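Local coordinates for protein inositol 2-dehydrogenase/D-chiro-inositol 3-dehydrogenase (Lactobacillus casei, PDB 4MIY) that oxidises myo-inositol and D-chiro-inositol to their keto forms, passing the hydride to NAD, at residues E29-T34 with N51-D57; A106-V110 with A304-Y308; I145-V151 with L240-T246; H155-V160 with V230-Y236. One frame throughout, in Å; residues are numbered along the deposited sequence.

Contact 1: residues E29-T34 with N51-D57; sequences EVVAVT and NAKVYPD
Residues 29-34 are extended strand, and residues 51-57 run alongside in the same sense, the end-to-end directions 32° apart; only Lys53 and Val54 make regular bridges. The parallel register sets Ala32 beside Lys53 (CA-CA 4.6 Å) and Val33 beside Val54 (CA-CA 5.2 Å). Three backbone hydrogen bonds zip the pair: Lys53 N to Val31 O at 3.0 Å, Val33 N to Lys53 O at 3.0 Å and Tyr55 N to Val33 O at 2.9 Å. Val31, with psi near -4°, departs from regular strand geometry, and before it a water takes over, accepting from Asn51 N (2.9 Å) and lying 2.8 Å from Val30 O. The right-handed beta-alpha-beta crossover of the Rossmann fold is the general principle here: strand 28-34 leads through helix 38-47 to the short edge strand 53-54. Val33 (m) and Val54 (t) share the face covered by that helix, their CG2 atoms 4.0 Å apart. On the other face Ala32 CB meets the rim of the Tyr55 ring at CE2, 3.6 Å away; Tyr55 (chi1 m) reaches on to Asp64 through its hydroxyl. Thr34, chi1 t, donates from OG1 to Tyr55 O at 2.7 Å, and its side chain lies about 5 Å from the bound NAD. Asp57, chi1 p, is the N-cap of helix 58-61, its side chain capping a backbone N at the helix start, and its OD1 hydrogen-bonds to Ser60 OG.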
loop_
_atom_site.group_PDB
_atom_site.type_symbol
_atom_site.label_atom_id
_atom_site.label_comp_id
_atom_site.label_asym_id
_atom_site.label_seq_id
_atom_site.Cartn_x
_atom_site.Cartn_y
_atom_site.Cartn_z
ATOM N N GLU A 29 -22.252 -33.187 14.416
ATOM C CA GLU A 29 -21.583 -34.014 15.434
ATOM C C GLU A 29 -20.924 -35.201 14.784
ATOM O O GLU A 29 -21.516 -35.843 13.968
ATOM C CB GLU A 29 -22.567 -34.521 16.479
ATOM C CG GLU A 29 -21.963 -35.447 17.475
ATOM C CD GLU A 29 -22.986 -36.022 18.431
ATOM O OE1 GLU A 29 -24.157 -36.035 18.079
ATOM O OE2 GLU A 29 -22.601 -36.463 19.521
ATOM N N VAL A 30 -19.676 -35.457 15.165
ATOM C CA VAL A 30 -18.960 -36.618 14.691
ATOM C C VAL A 30 -19.334 -37.793 15.583
ATOM O O VAL A 30 -19.069 -37.786 16.741
ATOM C CB VAL A 30 -17.443 -36.443 14.693
ATOM C CG1 VAL A 30 -16.810 -37.587 14.040
ATOM C CG2 VAL A 30 -17.065 -35.251 13.913
ATOM N N VAL A 31 -19.998 -38.770 14.976
ATOM C CA VAL A 31 -20.505 -39.931 15.679
ATOM C C VAL A 31 -19.853 -41.241 15.256
ATOM O O VAL A 31 -20.121 -42.253 15.837
ATOM C CB VAL A 31 -22.042 -40.071 15.495
ATOM C CG1 VAL A 31 -22.738 -38.821 15.865
ATOM C CG2 VAL A 31 -22.357 -40.415 14.123
ATOM N N ALA A 32 -18.981 -41.209 14.266
ATOM C CA ALA A 32 -18.256 -42.400 13.839
ATOM C C ALA A 32 -16.964 -41.994 13.174
ATOM O O ALA A 32 -16.886 -40.943 12.593
ATOM C CB ALA A 32 -19.045 -43.192 12.911
ATOM N N VAL A 33 -15.979 -42.872 13.264
ATOM C CA VAL A 33 -14.697 -42.689 12.623
ATOM C C VAL A 33 -14.121 -44.022 12.214
ATOM O O VAL A 33 -14.454 -45.028 12.783
ATOM C CB VAL A 33 -13.651 -41.975 13.559
ATOM C CG1 VAL A 33 -14.085 -40.640 13.913
ATOM C CG2 VAL A 33 -13.436 -42.723 14.805
ATOM N N THR A 34 -13.277 -44.012 11.201
ATOM C CA THR A 34 -12.457 -45.156 10.885
ATOM C C THR A 34 -11.127 -44.720 10.285
ATOM O O THR A 34 -11.040 -43.722 9.623
ATOM C CB THR A 34 -13.184 -46.143 9.954
ATOM O OG1 THR A 34 -12.411 -47.328 9.795
ATOM C CG2 THR A 34 -13.439 -45.576 8.604
ATOM N N ASN A 51 -18.489 -38.600 21.351
ATOM C CA ASN A 51 -19.356 -39.717 21.584
ATOM C C ASN A 51 -19.511 -40.424 20.270
ATOM O O ASN A 51 -20.412 -40.139 19.517
ATOM C CB ASN A 51 -20.702 -39.260 22.155
ATOM C CG ASN A 51 -21.690 -40.397 22.281
ATOM O OD1 ASN A 51 -21.575 -41.210 23.157
ATOM N ND2 ASN A 51 -22.663 -40.446 21.398
ATOM N N ALA A 52 -18.589 -41.315 19.964
ATOM C CA ALA A 52 -18.541 -41.891 18.644
ATOM C C ALA A 52 -18.049 -43.323 18.601
ATOM O O ALA A 52 -17.231 -43.700 19.390
ATOM C CB ALA A 52 -17.636 -41.034 17.759
ATOM N N LYS A 53 -18.519 -44.067 17.619
ATOM C CA LYS A 53 -18.043 -45.408 17.327
ATOM C C LYS A 53 -16.809 -45.450 16.454
ATOM O O LYS A 53 -16.689 -44.742 15.487
ATOM C CB LYS A 53 -19.123 -46.273 16.683
ATOM C CG LYS A 53 -18.637 -47.628 16.174
ATOM C CD LYS A 53 -19.699 -48.749 16.182
ATOM C CE LYS A 53 -19.275 -49.942 17.063
ATOM N NZ LYS A 53 -18.109 -50.633 16.521
ATOM N N VAL A 54 -15.905 -46.350 16.802
ATOM C CA VAL A 54 -14.796 -46.634 15.943
ATOM C C VAL A 54 -15.079 -47.842 15.097
ATOM O O VAL A 54 -15.160 -48.912 15.610
ATOM C CB VAL A 54 -13.518 -46.832 16.739
ATOM C CG1 VAL A 54 -12.438 -47.177 15.842
ATOM C CG2 VAL A 54 -13.196 -45.594 17.536
ATOM N N TYR A 55 -15.264 -47.666 13.810
ATOM C CA TYR A 55 -15.480 -48.760 12.890
ATOM C C TYR A 55 -14.177 -49.291 12.304
ATOM O O TYR A 55 -13.251 -48.552 12.060
ATOM C CB TYR A 55 -16.394 -48.351 11.760
ATOM C CG TYR A 55 -17.822 -48.177 12.162
ATOM C CD1 TYR A 55 -18.662 -49.244 12.207
ATOM C CD2 TYR A 55 -18.331 -46.935 12.491
ATOM C CE1 TYR A 55 -19.949 -49.104 12.580
ATOM C CE2 TYR A 55 -19.617 -46.787 12.863
ATOM C CZ TYR A 55 -20.428 -47.868 12.891
ATOM O OH TYR A 55 -21.730 -47.750 13.257
ATOM N N PRO A 56 -14.106 -50.599 12.098
ATOM C CA PRO A 56 -12.879 -51.213 11.602
ATOM C C PRO A 56 -12.572 -50.839 10.175
ATOM O O PRO A 56 -11.445 -50.885 9.802
ATOM C CB PRO A 56 -13.182 -52.706 11.702
ATOM C CG PRO A 56 -14.636 -52.814 11.914
ATOM C CD PRO A 56 -15.103 -51.590 12.533
ATOM N N ASP A 57 -13.567 -50.482 9.390
ATOM C CA ASP A 57 -13.336 -50.064 8.037
ATOM C C ASP A 57 -14.389 -49.105 7.483
ATOM O O ASP A 57 -15.331 -48.776 8.153
ATOM C CB ASP A 57 -13.192 -51.279 7.127
ATOM C CG ASP A 57 -14.481 -52.012 6.908
ATOM O OD1 ASP A 57 -15.388 -51.916 7.733
ATOM O OD2 ASP A 57 -14.571 -52.676 5.879
HETATM O O HOH W 1 -19.496 -36.832 19.341
#

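Contact 2: residues A106-V110 with A304-Y308; sequences AKRIV and AWDGY
Tyr308 and Val110 carry most of this helix-helix contact, with Lys107 next. The two helical segments, 106-110 and 304-308, run nearly antiparallel, their axes 9.0 Å apart at closest approach and crossing at -161°, so that Ala106 faces Tyr308 (CA-CA 5.2 Å) and Val110 faces Ala304 (CA-CA 6.0 Å). Tyr308, chi1 t, sends its ring across the Ala106/Lys107 end of 106-110: Ala106 CB touches the ring edge at CD1, 3.6 Å away, and Lys107 CD lies 3.4 Å from Tyr308 OH, while the Lys107 ammonium turns to a salt bridge with Asp111. Val110 (t) fits between three residues of the second helix, with CG2 4.1 Å from Ala304 CB and 3.9 Å from Tyr308 CB, and CG1 3.8 Å from Trp305 CE3 at the indole edge. No hydrogen bond crosses; small alanines and apolar contacts illustrate how two domains can be joined. Helix 103-113 of the Rossmann domain thus leans on the start of helix 304-323, with Ile109 also packed against helix 79-86 and Trp305 against the C-terminal loop.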
loop_
_atom_site.group_PDB
_atom_site.type_symbol
_atom_site.label_atom_id
_atom_site.label_comp_id
_atom_site.label_asym_id
_atom_site.label_seq_id
_atom_site.Cartn_x
_atom_site.Cartn_y
_atom_site.Cartn_z
ATOM N N ALA A 106 -11.843 -40.762 -11.459
ATOM C CA ALA A 106 -12.752 -39.642 -11.396
ATOM C C ALA A 106 -13.972 -39.813 -12.290
ATOM O O ALA A 106 -15.069 -39.436 -11.952
ATOM C CB ALA A 106 -12.033 -38.362 -11.713
ATOM N N LYS A 107 -13.761 -40.408 -13.442
ATOM C CA LYS A 107 -14.829 -40.560 -14.404
ATOM C C LYS A 107 -15.830 -41.609 -13.937
ATOM O O LYS A 107 -16.982 -41.540 -14.238
ATOM C CB LYS A 107 -14.234 -40.884 -15.766
ATOM C CG LYS A 107 -15.186 -41.150 -16.854
ATOM C CD LYS A 107 -16.141 -40.053 -17.062
ATOM C CE LYS A 107 -17.305 -40.459 -17.906
ATOM N NZ LYS A 107 -18.257 -39.361 -18.246
ATOM N N ARG A 108 -15.352 -42.530 -13.140
ATOM C CA ARG A 108 -16.213 -43.556 -12.660
ATOM C C ARG A 108 -17.154 -42.944 -11.643
ATOM O O ARG A 108 -18.328 -43.209 -11.674
ATOM C CB ARG A 108 -15.431 -44.680 -12.042
ATOM C CG ARG A 108 -15.101 -45.759 -13.038
ATOM C CD ARG A 108 -14.442 -46.893 -12.327
ATOM N NE ARG A 108 -13.101 -46.585 -11.859
ATOM C CZ ARG A 108 -12.011 -46.599 -12.622
ATOM N NH1 ARG A 108 -12.085 -46.920 -13.904
ATOM N NH2 ARG A 108 -10.837 -46.329 -12.106
ATOM N N ILE A 109 -16.596 -42.117 -10.768
ATOM C CA ILE A 109 -17.361 -41.466 -9.722
ATOM C C ILE A 109 -18.409 -40.607 -10.356
ATOM O O ILE A 109 -19.557 -40.697 -10.000
ATOM C CB ILE A 109 -16.480 -40.693 -8.781
ATOM C CG1 ILE A 109 -15.605 -41.651 -7.997
ATOM C CG2 ILE A 109 -17.292 -39.874 -7.826
ATOM C CD1 ILE A 109 -14.666 -41.038 -7.009
ATOM N N VAL A 110 -18.036 -39.829 -11.337
ATOM C CA VAL A 110 -18.979 -39.037 -12.067
ATOM C C VAL A 110 -20.157 -39.859 -12.698
ATOM O O VAL A 110 -21.311 -39.474 -12.634
ATOM C CB VAL A 110 -18.257 -38.192 -13.102
ATOM C CG1 VAL A 110 -19.181 -37.577 -14.013
ATOM C CG2 VAL A 110 -17.473 -37.103 -12.396
ATOM N N ALA A 304 -18.304 -33.337 -8.083
ATOM C CA ALA A 304 -17.508 -34.391 -8.634
ATOM C C ALA A 304 -17.100 -34.027 -10.031
ATOM O O ALA A 304 -16.049 -34.413 -10.464
ATOM C CB ALA A 304 -18.259 -35.698 -8.621
ATOM N N TRP A 305 -17.912 -33.274 -10.729
ATOM C CA TRP A 305 -17.497 -32.804 -12.018
ATOM C C TRP A 305 -16.242 -31.911 -11.895
ATOM O O TRP A 305 -15.333 -32.035 -12.659
ATOM C CB TRP A 305 -18.607 -32.070 -12.746
ATOM C CG TRP A 305 -18.289 -31.779 -14.155
ATOM C CD1 TRP A 305 -17.946 -30.606 -14.681
ATOM C CD2 TRP A 305 -18.275 -32.715 -15.212
ATOM N NE1 TRP A 305 -17.723 -30.734 -16.014
ATOM C CE2 TRP A 305 -17.910 -32.035 -16.357
ATOM C CE3 TRP A 305 -18.542 -34.069 -15.295
ATOM C CZ2 TRP A 305 -17.813 -32.658 -17.582
ATOM C CZ3 TRP A 305 -18.449 -34.684 -16.519
ATOM C CH2 TRP A 305 -18.076 -33.988 -17.629
ATOM N N ASP A 306 -16.262 -30.980 -10.957
ATOM C CA ASP A 306 -15.086 -30.179 -10.650
ATOM C C ASP A 306 -13.894 -31.045 -10.321
ATOM O O ASP A 306 -12.817 -30.788 -10.741
ATOM C CB ASP A 306 -15.397 -29.212 -9.504
ATOM C CG ASP A 306 -16.402 -28.155 -9.896
ATOM O OD1 ASP A 306 -16.190 -27.481 -10.898
ATOM O OD2 ASP A 306 -17.383 -28.018 -9.205
ATOM N N GLY A 307 -14.106 -32.090 -9.572
ATOM C CA GLY A 307 -13.051 -33.023 -9.299
ATOM C C GLY A 307 -12.500 -33.712 -10.529
ATOM O O GLY A 307 -11.331 -33.932 -10.637
ATOM N N TYR A 308 -13.375 -34.011 -11.451
ATOM C CA TYR A 308 -12.985 -34.602 -12.693
ATOM C C TYR A 308 -12.193 -33.648 -13.572
ATOM O O TYR A 308 -11.200 -34.007 -14.124
ATOM C CB TYR A 308 -14.241 -35.141 -13.374
ATOM C CG TYR A 308 -14.086 -35.892 -14.676
ATOM C CD1 TYR A 308 -13.216 -36.923 -14.815
ATOM C CD2 TYR A 308 -14.857 -35.551 -15.747
ATOM C CE1 TYR A 308 -13.130 -37.605 -16.009
ATOM C CE2 TYR A 308 -14.795 -36.211 -16.897
ATOM C CZ TYR A 308 -13.917 -37.227 -17.046
ATOM O OH TYR A 308 -13.861 -37.860 -18.269
#

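Contact 3: residues I145-V151 with L240-T246; sequences IGAPLVV and LEVIGET
How a sheet absorbs an extra residue is well illustrated where strand 148-151 meets strand 240-244, antiparallel at 148° with axes 4.6 Å apart. Pro148 and Gly244 form a non-hydrogen-bonded pair, yet Val150 pairs with Ile243: a classic bulge puts Leu149 and Val150 opposite Ile243, helped by Leu149 psi near -44°. Ile243 O accepts from Leu149 N at 2.8 Å and weakly from Val150 N at 3.4 Å, while Ile243 N donates to Val150 O at 2.8 Å. In the flanking turns Glu245 N gives to Ala147 O (3.1 Å), Thr246 N to Ile145 O (3.0 Å), and Ala147 N to the carboxylate at Glu245 OE1 (3.0 Å); Glu245 OE2 accepts from Ala201 N of the second subunit. Gly244 has no room for a CB, which would clash with Ile145 O. Val151 CG1 meets Leu240 CD1 at 3.7 Å. On the Pro148, Val151 and Val242 face lie helices 131-141 and 168-185, while the second subunit packs on Leu149 and Ile243; strands 223-229 and 248-250 continue the sheet beyond.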
loop_
_atom_site.group_PDB
_atom_site.type_symbol
_atom_site.label_atom_id
_atom_site.label_comp_id
_atom_site.label_asym_id
_atom_site.label_seq_id
_atom_site.Cartn_x
_atom_site.Cartn_y
_atom_site.Cartn_z
ATOM N N ILE A 145 -13.843 -4.426 -15.505
ATOM C CA ILE A 145 -12.614 -4.417 -16.275
ATOM C C ILE A 145 -12.733 -5.069 -17.656
ATOM O O ILE A 145 -11.763 -5.313 -18.322
ATOM C CB ILE A 145 -11.400 -5.015 -15.517
ATOM C CG1 ILE A 145 -11.543 -6.518 -15.337
ATOM C CG2 ILE A 145 -11.182 -4.287 -14.229
ATOM C CD1 ILE A 145 -10.358 -7.177 -14.747
ATOM N N GLY A 146 -13.962 -5.280 -18.073
ATOM C CA GLY A 146 -14.172 -5.941 -19.330
ATOM C C GLY A 146 -13.817 -7.407 -19.283
ATOM O O GLY A 146 -13.791 -8.000 -18.267
ATOM N N ALA A 147 -13.513 -7.972 -20.427
ATOM C CA ALA A 147 -13.185 -9.375 -20.506
ATOM C C ALA A 147 -11.782 -9.671 -19.990
ATOM O O ALA A 147 -10.874 -8.947 -20.223
ATOM C CB ALA A 147 -13.325 -9.852 -21.923
ATOM N N PRO A 148 -11.643 -10.791 -19.305
ATOM C CA PRO A 148 -10.352 -11.259 -18.824
ATOM C C PRO A 148 -9.471 -11.816 -19.917
ATOM O O PRO A 148 -9.824 -12.734 -20.574
ATOM C CB PRO A 148 -10.726 -12.328 -17.827
ATOM C CG PRO A 148 -12.063 -12.783 -18.248
ATOM C CD PRO A 148 -12.751 -11.605 -18.794
ATOM N N LEU A 149 -8.300 -11.242 -20.057
ATOM C CA LEU A 149 -7.437 -11.549 -21.165
ATOM C C LEU A 149 -6.311 -12.435 -20.719
ATOM O O LEU A 149 -5.957 -13.352 -21.379
ATOM C CB LEU A 149 -6.880 -10.262 -21.743
ATOM C CG LEU A 149 -7.909 -9.265 -22.231
ATOM C CD1 LEU A 149 -7.250 -7.972 -22.590
ATOM C CD2 LEU A 149 -8.693 -9.847 -23.387
ATOM N N VAL A 150 -5.747 -12.093 -19.574
ATOM C CA VAL A 150 -4.637 -12.786 -18.972
ATOM C C VAL A 150 -4.862 -12.859 -17.464
ATOM O O VAL A 150 -5.423 -11.983 -16.913
ATOM C CB VAL A 150 -3.294 -12.082 -19.272
ATOM C CG1 VAL A 150 -2.125 -12.789 -18.567
ATOM C CG2 VAL A 150 -3.051 -12.007 -20.763
ATOM N N VAL A 151 -4.445 -13.954 -16.852
ATOM C CA VAL A 151 -4.420 -14.099 -15.415
ATOM C C VAL A 151 -2.996 -14.444 -14.986
ATOM O O VAL A 151 -2.383 -15.313 -15.541
ATOM C CB VAL A 151 -5.370 -15.198 -14.915
ATOM C CG1 VAL A 151 -5.267 -15.391 -13.419
ATOM C CG2 VAL A 151 -6.781 -14.917 -15.286
ATOM N N LEU A 240 -2.855 -13.232 -7.089
ATOM C CA LEU A 240 -3.777 -13.371 -8.183
ATOM C C LEU A 240 -4.054 -12.023 -8.810
ATOM O O LEU A 240 -4.389 -11.109 -8.144
ATOM C CB LEU A 240 -5.079 -13.990 -7.689
ATOM C CG LEU A 240 -6.198 -14.161 -8.715
ATOM C CD1 LEU A 240 -5.768 -15.128 -9.782
ATOM C CD2 LEU A 240 -7.387 -14.662 -8.029
ATOM N N GLU A 241 -3.861 -11.942 -10.106
ATOM C CA GLU A 241 -4.069 -10.746 -10.877
ATOM C C GLU A 241 -4.816 -11.117 -12.151
ATOM O O GLU A 241 -4.428 -12.003 -12.840
ATOM C CB GLU A 241 -2.715 -10.131 -11.226
ATOM C CG GLU A 241 -2.760 -8.919 -12.041
ATOM C CD GLU A 241 -1.377 -8.464 -12.496
ATOM O OE1 GLU A 241 -0.436 -9.222 -12.380
ATOM O OE2 GLU A 241 -1.253 -7.342 -12.953
ATOM N N VAL A 242 -5.893 -10.407 -12.420
ATOM C CA VAL A 242 -6.637 -10.548 -13.648
ATOM C C VAL A 242 -6.478 -9.297 -14.496
ATOM O O VAL A 242 -6.749 -8.223 -14.064
ATOM C CB VAL A 242 -8.141 -10.839 -13.384
ATOM C CG1 VAL A 242 -8.897 -11.011 -14.706
ATOM C CG2 VAL A 242 -8.299 -12.018 -12.535
ATOM N N ILE A 243 -5.991 -9.487 -15.710
ATOM C CA ILE A 243 -5.846 -8.438 -16.682
ATOM C C ILE A 243 -7.041 -8.400 -17.591
ATOM O O ILE A 243 -7.251 -9.306 -18.328
ATOM C CB ILE A 243 -4.652 -8.718 -17.588
ATOM C CG1 ILE A 243 -3.410 -9.005 -16.763
ATOM C CG2 ILE A 243 -4.466 -7.615 -18.577
ATOM C CD1 ILE A 243 -3.027 -7.951 -16.003
ATOM N N GLY A 244 -7.771 -7.312 -17.549
ATOM C CA GLY A 244 -8.933 -7.138 -18.372
ATOM C C GLY A 244 -8.706 -6.164 -19.495
ATOM O O GLY A 244 -7.714 -5.506 -19.557
ATOM N N GLU A 245 -9.685 -6.081 -20.369
ATOM C CA GLU A 245 -9.674 -5.151 -21.488
ATOM C C GLU A 245 -9.534 -3.703 -21.045
ATOM O O GLU A 245 -8.876 -2.959 -21.675
ATOM C CB GLU A 245 -10.956 -5.341 -22.340
ATOM C CG GLU A 245 -10.994 -6.652 -23.021
ATOM C CD GLU A 245 -12.290 -6.957 -23.682
ATOM O OE1 GLU A 245 -13.311 -6.658 -23.121
ATOM O OE2 GLU A 245 -12.221 -7.563 -24.750
ATOM N N THR A 246 -10.150 -3.355 -19.927
ATOM C CA THR A 246 -10.219 -1.969 -19.549
ATOM C C THR A 246 -9.666 -1.663 -18.171
ATOM O O THR A 246 -9.716 -0.545 -17.722
ATOM C CB THR A 246 -11.650 -1.439 -19.623
ATOM O OG1 THR A 246 -12.432 -2.033 -18.601
ATOM C CG2 THR A 246 -12.265 -1.710 -20.982
#

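Contact 4: residues H155-V160 with V230-Y236; sequences HINPNV and VTAQYGY
Past the end of strand 148-156, the chain from Asn157 to Val160 threads through a hollow formed by the irregular segment 230-236, which curls round it. Nearest CA pairs are Asn157 with Val230 (4.3 Å), Pro158 with Gln233 (4.0 Å) and Asn159 with Thr231 (4.3 Å). Pro158 is the central bump: its CD sits 3.4 Å from Gly235 O and 4.1 Å from Tyr236 CB, at the edge of the tyrosine ring. Beside it Ile156 (m, m) pushes CG2 against Ala232 CB at 3.5 Å and Tyr234 CE2 at 3.6 Å, and Val160 CG1 (chi1 m) lies against Val230 CG2 at 3.8 Å. This is the connection between strands 223-229 and 237-244, neighbours of 148-156 on its two flanks in the C-terminal alpha/beta domain's sheet, so the linking chain must pass over the exit of the strand between them. Gln233, at positive phi (74°), turns the backbone. Ala232 N binds Asn157 O at 3.0 Å and Gln233 N binds Pro158 O at 2.9 Å. Outward, two amides pair: Gln233 NE2 to Asn159 OD1 (2.9 Å) and Asn159 ND2 to Gln233 OE1 (3.1 Å). Asn157 (chi1 t) reaches Val230 O through ND2 at 3.1 Å. At the far end His155 NE2 makes a weak bond to Tyr236 OH (2.9 Å), its ND1 being held by Glu177; the rings meet rim to rim, planes at 86°.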
loop_
_atom_site.group_PDB
_atom_site.type_symbol
_atom_site.label_atom_id
_atom_site.label_comp_id
_atom_site.label_asym_id
_atom_site.label_seq_id
_atom_site.Cartn_x
_atom_site.Cartn_y
_atom_site.Cartn_z
ATOM N N HIS A 155 1.790 -19.199 -6.461
ATOM C CA HIS A 155 1.594 -20.075 -5.349
ATOM C C HIS A 155 2.963 -20.307 -4.719
ATOM O O HIS A 155 3.757 -21.029 -5.209
ATOM C CB HIS A 155 0.917 -21.379 -5.789
ATOM C CG HIS A 155 0.353 -22.186 -4.664
ATOM N ND1 HIS A 155 -0.579 -23.173 -4.862
ATOM C CD2 HIS A 155 0.620 -22.188 -3.347
ATOM C CE1 HIS A 155 -0.886 -23.720 -3.711
ATOM N NE2 HIS A 155 -0.172 -23.142 -2.773
ATOM N N ILE A 156 3.179 -19.589 -3.631
ATOM C CA ILE A 156 4.458 -19.462 -2.970
ATOM C C ILE A 156 4.406 -20.161 -1.606
ATOM O O ILE A 156 3.537 -19.927 -0.808
ATOM C CB ILE A 156 4.817 -18.003 -2.755
ATOM C CG1 ILE A 156 4.756 -17.205 -4.056
ATOM C CG2 ILE A 156 6.174 -17.850 -2.154
ATOM C CD1 ILE A 156 5.643 -17.678 -5.104
ATOM N N ASN A 157 5.347 -21.052 -1.384
ATOM C CA ASN A 157 5.445 -21.803 -0.155
ATOM C C ASN A 157 6.902 -21.770 0.295
ATOM O O ASN A 157 7.779 -21.745 -0.513
ATOM C CB ASN A 157 4.944 -23.220 -0.420
ATOM C CG ASN A 157 5.066 -24.123 0.757
ATOM O OD1 ASN A 157 4.219 -24.155 1.613
ATOM N ND2 ASN A 157 6.136 -24.867 0.800
ATOM N N PRO A 158 7.134 -21.729 1.594
ATOM C CA PRO A 158 8.513 -21.496 2.047
ATOM C C PRO A 158 9.496 -22.681 1.899
ATOM O O PRO A 158 10.606 -22.497 1.515
ATOM C CB PRO A 158 8.323 -21.138 3.511
ATOM C CG PRO A 158 6.958 -21.658 3.876
ATOM C CD PRO A 158 6.150 -21.622 2.678
ATOM N N ASN A 159 9.018 -23.874 2.199
ATOM C CA ASN A 159 9.832 -25.083 2.178
ATOM C C ASN A 159 8.948 -26.324 2.165
ATOM O O ASN A 159 7.823 -26.268 2.561
ATOM C CB ASN A 159 10.770 -25.141 3.395
ATOM C CG ASN A 159 12.103 -24.468 3.152
ATOM O OD1 ASN A 159 12.854 -24.871 2.283
ATOM N ND2 ASN A 159 12.411 -23.456 3.942
ATOM N N VAL A 160 9.493 -27.434 1.721
ATOM C CA VAL A 160 8.750 -28.684 1.654
ATOM C C VAL A 160 9.383 -29.814 2.421
ATOM O O VAL A 160 10.530 -29.780 2.728
ATOM C CB VAL A 160 8.480 -29.120 0.220
ATOM C CG1 VAL A 160 7.589 -28.099 -0.446
ATOM C CG2 VAL A 160 9.758 -29.303 -0.555
ATOM N N VAL A 230 7.927 -23.506 -4.301
ATOM C CA VAL A 230 7.665 -24.166 -3.033
ATOM C C VAL A 230 8.842 -24.230 -2.054
ATOM O O VAL A 230 8.703 -24.703 -0.966
ATOM C CB VAL A 230 7.042 -25.578 -3.232
ATOM C CG1 VAL A 230 5.780 -25.499 -4.031
ATOM C CG2 VAL A 230 8.015 -26.521 -3.865
ATOM N N THR A 231 9.976 -23.704 -2.471
ATOM C CA THR A 231 11.130 -23.544 -1.608
ATOM C C THR A 231 11.548 -22.076 -1.482
ATOM O O THR A 231 12.685 -21.763 -1.328
ATOM C CB THR A 231 12.358 -24.382 -2.078
ATOM O OG1 THR A 231 12.802 -23.933 -3.344
ATOM C CG2 THR A 231 12.032 -25.833 -2.185
ATOM N N ALA A 232 10.562 -21.210 -1.537
ATOM C CA ALA A 232 10.758 -19.790 -1.617
ATOM C C ALA A 232 11.349 -19.113 -0.404
ATOM O O ALA A 232 11.744 -18.004 -0.494
ATOM C CB ALA A 232 9.434 -19.134 -1.962
ATOM N N GLN A 233 11.339 -19.814 0.717
ATOM C CA GLN A 233 11.912 -19.412 1.992
ATOM C C GLN A 233 11.153 -18.329 2.792
ATOM O O GLN A 233 10.960 -18.453 3.952
ATOM C CB GLN A 233 13.393 -19.027 1.875
ATOM C CG GLN A 233 14.277 -20.060 1.196
ATOM C CD GLN A 233 14.267 -21.395 1.884
ATOM O OE1 GLN A 233 14.595 -21.497 3.022
ATOM N NE2 GLN A 233 13.884 -22.410 1.172
ATOM N N TYR A 234 10.720 -17.283 2.114
ATOM C CA TYR A 234 10.297 -16.085 2.806
ATOM C C TYR A 234 8.926 -16.196 3.479
ATOM O O TYR A 234 8.672 -15.538 4.417
ATOM C CB TYR A 234 10.334 -14.851 1.885
ATOM C CG TYR A 234 9.180 -14.694 0.928
ATOM C CD1 TYR A 234 8.019 -14.100 1.321
ATOM C CD2 TYR A 234 9.263 -15.132 -0.354
ATOM C CE1 TYR A 234 6.979 -13.958 0.472
ATOM C CE2 TYR A 234 8.217 -14.999 -1.212
ATOM C CZ TYR A 234 7.090 -14.400 -0.797
ATOM O OH TYR A 234 6.018 -14.262 -1.630
ATOM N N GLY A 235 8.063 -17.026 2.934
ATOM C CA GLY A 235 6.694 -17.085 3.355
ATOM C C GLY A 235 5.778 -17.927 2.496
ATOM O O GLY A 235 6.188 -18.473 1.520
ATOM N N TYR A 236 4.539 -18.044 2.951
ATOM C CA TYR A 236 3.459 -18.617 2.196
ATOM C C TYR A 236 2.592 -17.499 1.639
ATOM O O TYR A 236 2.118 -16.675 2.364
ATOM C CB TYR A 236 2.608 -19.604 3.029
ATOM C CG TYR A 236 1.556 -20.275 2.180
ATOM C CD1 TYR A 236 1.860 -21.382 1.437
ATOM C CD2 TYR A 236 0.276 -19.765 2.062
ATOM C CE1 TYR A 236 0.955 -21.949 0.641
ATOM C CE2 TYR A 236 -0.634 -20.345 1.257
ATOM C CZ TYR A 236 -0.296 -21.419 0.527
ATOM O OH TYR A 236 -1.208 -21.998 -0.303
#

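How the contacts relate
The four contacts show how a two-domain dehydrogenase is divided. Contact 1 lies at the edge of the Rossmann sheet, and contacts 3 and 4 lie in the C-terminal sheet, the centres of contacts 1 and 3 being 47 Å apart on opposite sides of the chain's centre. Contact 2 bridges the domains, about 16 Å by nearest atoms from each of the others. Contacts 3 and 4 use successive parts of strand 148-156, with centres 26 Å apart, and both touch the second subunit. From the bound NAD, the side chains of Thr34, Tyr236 and Ile109 lie at about 5, 8 and 12 Å, so contacts 1, 4 and 2 approach the cofactor from different parts of the fold.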